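Local structure of FOG-3 protein (Caenorhabditis elegans, 5TD6) at residues 1-14 with 108-120. The protein is part of an RNA-binding multimer that specifies sperm fate in the nematode germline, and may act as a transcription corepressor. The protein carries 2 engineered substitutions. Numbering follows the deposited sequence. Where two conformers were deposited one is given.
Sequences MYTEVRELVNFVCR and TPIWIGDVNADEN. Engineered in segment 108-120: A117 (natural residue Cys).
D118 accepts four hydrogen bonds from M1, Y2 and T3 at the start of helix 2-13. The helix belongs to the BTG/Tob domain and packs against the classic beta bulge that I110 and W111 form opposite V97. The tight part is mostly carbon packing. I110 CD1 sits 3.7 Å from the centroid of the F11 ring, over one face. V97 and V99 of strand 96-100 and I90 of strand 89-93 also touch I110. Because CG is anti to the backbone N (chi1 -179°), the W111 indole lies along the helix and offers one face to T3 and E7. T3 CG2 stands 3.7 Å from the centroid of its six-membered ring. E7 CG covers the five-membered ring from the same side, and the G113 backbone lies over the opposite face. F17 of the second subunit meets the W111 ring.

The looser side is bridged by water. Water 3 joins E7 OE1 to I110 O. Two more waters link E4 OE2 to the backbone carbonyls of D114 and V115, and G95 N also binds E4 OE2.

At the helix start, the M1 amino group forms a salt bridge with D118 OD2 (2.9 Å) and also binds E4 OE1. Its positive charge probably eases the closeness of the two carboxylates. Y2 N uses the syn lone pair of D118 OD2. D118 OD1 receives T3 N on its own syn lone pair and T3 OG1, at 2.7 Å, nearly along the C-O axis.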
# COMPACT_ATOMS: atom_id res chain seq x y z
N MET B 1 3.23 0.97 14.43
CA MET B 1 2.20 -0.05 14.62
C MET B 1 1.12 0.01 13.54
O MET B 1 0.85 -0.96 12.84
CB MET B 1 1.55 0.12 16.00
CG MET B 1 0.32 -0.72 16.18
SD MET B 1 0.71 -2.47 16.04
CE MET B 1 -0.90 -3.11 16.08
N TYR B 2 0.47 1.17 13.43
CA TYR B 2 -0.70 1.28 12.56
C TYR B 2 -0.31 1.24 11.08
O TYR B 2 -1.03 0.66 10.26
CB TYR B 2 -1.48 2.55 12.90
CG TYR B 2 -2.04 2.46 14.30
CD1 TYR B 2 -3.16 1.68 14.56
CD2 TYR B 2 -1.43 3.10 15.36
CE1 TYR B 2 -3.67 1.57 15.85
CE2 TYR B 2 -1.93 3.00 16.64
CZ TYR B 2 -3.05 2.23 16.88
OH TYR B 2 -3.54 2.13 18.15
N THR B 3 0.83 1.85 10.77
CA THR B 3 1.43 1.75 9.44
C THR B 3 1.58 0.28 9.02
O THR B 3 1.13 -0.12 7.94
CB THR B 3 2.82 2.41 9.41
OG1 THR B 3 2.71 3.78 9.80
CG2 THR B 3 3.48 2.32 8.02
N GLU B 4 2.21 -0.51 9.89
CA GLU B 4 2.49 -1.91 9.55
C GLU B 4 1.19 -2.70 9.37
O GLU B 4 1.06 -3.48 8.43
CB GLU B 4 3.37 -2.56 10.62
CG GLU B 4 4.79 -2.04 10.68
CD GLU B 4 4.95 -0.79 11.57
OE1 GLU B 4 3.94 -0.21 12.04
OE2 GLU B 4 6.10 -0.39 11.79
N VAL B 5 0.23 -2.49 10.27
CA VAL B 5 -1.06 -3.15 10.17
C VAL B 5 -1.75 -2.76 8.87
O VAL B 5 -2.32 -3.59 8.19
CB VAL B 5 -2.00 -2.80 11.35
CG1 VAL B 5 -3.39 -3.26 11.05
CG2 VAL B 5 -1.49 -3.41 12.66
N ARG B 6 -1.68 -1.48 8.53
CA ARG B 6 -2.32 -1.04 7.30
C ARG B 6 -1.67 -1.69 6.09
O ARG B 6 -2.38 -2.08 5.16
CB ARG B 6 -2.26 0.49 7.15
CG ARG B 6 -2.94 0.99 5.88
CD ARG B 6 -2.78 2.50 5.71
NE ARG B 6 -1.39 2.87 5.47
CZ ARG B 6 -0.66 3.63 6.29
NH1 ARG B 6 -1.20 4.10 7.41
NH2 ARG B 6 0.59 3.92 5.99
N GLU B 7 -0.34 -1.80 6.10
CA GLU B 7 0.35 -2.45 4.98
C GLU B 7 -0.03 -3.94 4.89
O GLU B 7 -0.19 -4.48 3.79
CB GLU B 7 1.86 -2.29 5.10
CG GLU B 7 2.36 -0.84 4.87
CD GLU B 7 1.96 -0.32 3.51
OE1 GLU B 7 2.06 -1.08 2.54
OE2 GLU B 7 1.54 0.85 3.43
N LEU B 8 -0.16 -4.60 6.04
CA LEU B 8 -0.57 -6.02 6.07
C LEU B 8 -1.99 -6.17 5.53
O LEU B 8 -2.27 -7.03 4.67
CB LEU B 8 -0.50 -6.59 7.49
CG LEU B 8 -0.23 -8.10 7.63
CD1 LEU B 8 0.05 -8.55 9.06
CD2 LEU B 8 -1.34 -8.92 7.07
N VAL B 9 -2.88 -5.32 6.03
CA VAL B 9 -4.28 -5.38 5.60
C VAL B 9 -4.41 -5.14 4.10
O VAL B 9 -5.17 -5.80 3.40
CB VAL B 9 -5.15 -4.36 6.34
CG1 VAL B 9 -6.53 -4.27 5.71
CG2 VAL B 9 -5.26 -4.74 7.82
N ASN B 10 -3.63 -4.18 3.61
CA ASN B 10 -3.74 -3.84 2.19
C ASN B 10 -3.13 -4.94 1.33
O ASN B 10 -3.64 -5.24 0.24
CB ASN B 10 -3.12 -2.47 1.93
CG ASN B 10 -4.03 -1.36 2.40
OD1 ASN B 10 -5.14 -1.63 2.82
ND2 ASN B 10 -3.58 -0.12 2.32
N PHE B 11 -2.08 -5.58 1.82
CA PHE B 11 -1.53 -6.75 1.15
C PHE B 11 -2.59 -7.84 0.94
O PHE B 11 -2.73 -8.39 -0.15
CB PHE B 11 -0.35 -7.33 1.95
CG PHE B 11 0.27 -8.55 1.30
CD1 PHE B 11 1.22 -8.42 0.30
CD2 PHE B 11 -0.10 -9.83 1.68
CE1 PHE B 11 1.80 -9.52 -0.29
CE2 PHE B 11 0.48 -10.94 1.09
CZ PHE B 11 1.42 -10.78 0.10
N VAL B 12 -3.31 -8.16 2.00
CA VAL B 12 -4.36 -9.17 1.93
C VAL B 12 -5.51 -8.74 1.01
O VAL B 12 -5.99 -9.53 0.20
CB VAL B 12 -4.92 -9.48 3.34
CG1 VAL B 12 -6.07 -10.50 3.25
CG2 VAL B 12 -3.80 -10.02 4.24
N CYS B 13 -5.94 -7.49 1.13
CA CYS B 13 -7.04 -6.97 0.32
C CYS B 13 -6.71 -6.88 -1.16
O CYS B 13 -7.62 -6.89 -1.99
CB CYS B 13 -7.48 -5.60 0.84
SG CYS B 13 -8.34 -5.74 2.42
N ARG B 14 -5.42 -6.80 -1.52
CA ARG B 14 -5.07 -6.80 -2.95
C ARG B 14 -5.40 -8.13 -3.63
O ARG B 14 -5.43 -8.20 -4.87
CB ARG B 14 -3.58 -6.43 -3.15
CG ARG B 14 -3.33 -4.89 -2.95
CD ARG B 14 -1.94 -4.42 -3.44
NE ARG B 14 -0.80 -4.93 -2.65
CZ ARG B 14 -0.35 -4.39 -1.52
NH1 ARG B 14 -0.93 -3.31 -0.99
NH2 ARG B 14 0.71 -4.91 -0.91
N THR B 108 10.16 -12.08 1.53
CA THR B 108 9.78 -11.14 0.48
C THR B 108 9.14 -9.93 1.14
O THR B 108 8.17 -10.07 1.89
CB THR B 108 8.82 -11.78 -0.52
OG1 THR B 108 9.36 -13.05 -0.92
CG2 THR B 108 8.63 -10.88 -1.76
N PRO B 109 9.69 -8.74 0.90
CA PRO B 109 9.20 -7.59 1.65
C PRO B 109 7.86 -7.12 1.16
O PRO B 109 7.60 -7.09 -0.04
CB PRO B 109 10.28 -6.52 1.42
CG PRO B 109 10.95 -6.92 0.15
CD PRO B 109 10.89 -8.43 0.09
N ILE B 110 7.00 -6.78 2.11
CA ILE B 110 5.73 -6.13 1.82
C ILE B 110 5.90 -4.62 2.09
O ILE B 110 5.49 -3.77 1.29
CB ILE B 110 4.59 -6.68 2.68
CG1 ILE B 110 4.31 -8.15 2.32
CG2 ILE B 110 3.35 -5.79 2.49
CD1 ILE B 110 3.37 -8.88 3.34
N TRP B 111 6.50 -4.29 3.22
CA TRP B 111 6.83 -2.91 3.56
C TRP B 111 8.02 -2.84 4.51
O TRP B 111 8.16 -3.68 5.41
CB TRP B 111 5.61 -2.20 4.18
CG TRP B 111 5.87 -0.71 4.55
CD1 TRP B 111 5.79 0.38 3.72
CD2 TRP B 111 6.25 -0.21 5.83
NE1 TRP B 111 6.09 1.53 4.42
CE2 TRP B 111 6.38 1.20 5.72
CE3 TRP B 111 6.51 -0.81 7.08
CZ2 TRP B 111 6.74 2.01 6.79
CZ3 TRP B 111 6.87 0.00 8.15
CH2 TRP B 111 6.97 1.39 8.00
N ILE B 112 8.87 -1.84 4.27
CA ILE B 112 10.03 -1.53 5.09
C ILE B 112 10.05 -0.03 5.32
O ILE B 112 9.90 0.76 4.38
CB ILE B 112 11.38 -1.95 4.43
CG1 ILE B 112 11.39 -3.45 4.07
CG2 ILE B 112 12.57 -1.65 5.35
CD1 ILE B 112 12.80 -3.97 3.71
N GLY B 113 10.23 0.37 6.57
CA GLY B 113 10.27 1.79 6.88
C GLY B 113 10.66 2.06 8.31
O GLY B 113 11.11 1.16 9.04
N ASP B 114 10.48 3.31 8.71
CA ASP B 114 10.85 3.83 10.03
C ASP B 114 9.98 3.11 11.06
O ASP B 114 8.77 3.00 10.87
CB ASP B 114 10.64 5.36 10.03
CG ASP B 114 11.22 6.08 11.25
OD1 ASP B 114 11.21 5.54 12.37
OD2 ASP B 114 11.65 7.24 11.08
N VAL B 115 10.59 2.59 12.13
CA VAL B 115 9.80 1.94 13.19
C VAL B 115 8.83 2.94 13.84
O VAL B 115 7.90 2.54 14.52
CB VAL B 115 10.68 1.32 14.32
CG1 VAL B 115 11.53 0.18 13.75
CG2 VAL B 115 11.56 2.39 14.99
N ASN B 116 9.05 4.22 13.61
CA ASN B 116 8.17 5.24 14.16
C ASN B 116 7.36 6.01 13.11
O ASN B 116 6.93 7.14 13.35
CB ASN B 116 8.99 6.21 15.00
CG ASN B 116 9.33 5.63 16.34
OD1 ASN B 116 8.44 5.19 17.08
ND2 ASN B 116 10.62 5.57 16.66
N ALA B 117 7.11 5.36 11.97
CA ALA B 117 6.37 6.01 10.88
C ALA B 117 5.03 6.57 11.34
O ALA B 117 4.60 7.60 10.83
CB ALA B 117 6.16 5.03 9.71
N ASP B 118 4.38 5.92 12.31
CA ASP B 118 3.10 6.38 12.86
C ASP B 118 3.14 7.83 13.33
O ASP B 118 2.13 8.51 13.32
CB ASP B 118 2.68 5.54 14.05
CG ASP B 118 2.14 4.20 13.65
OD1 ASP B 118 2.11 3.92 12.43
OD2 ASP B 118 1.76 3.45 14.57
N GLU B 119 4.31 8.25 13.78
CA GLU B 119 4.46 9.58 14.36
C GLU B 119 5.04 10.56 13.36
O GLU B 119 5.25 11.73 13.67
CB GLU B 119 5.34 9.52 15.59
CG GLU B 119 4.70 8.74 16.72
CD GLU B 119 5.65 8.56 17.89
OE1 GLU B 119 6.86 8.32 17.63
OE2 GLU B 119 5.20 8.68 19.05
N ASN B 120 5.29 10.09 12.14
CA ASN B 120 5.95 10.93 11.16
C ASN B 120 4.95 11.66 10.30
O ASN B 120 3.80 11.28 10.21
CB ASN B 120 6.90 10.11 10.29
CG ASN B 120 8.15 9.71 11.02
OD1 ASN B 120 8.45 10.23 12.10
ND2 ASN B 120 8.89 8.77 10.45
O HOH W 1 6.46 0.32 14.42
O HOH W 2 6.25 2.17 11.67
O HOH W 3 4.19 -1.36 0.87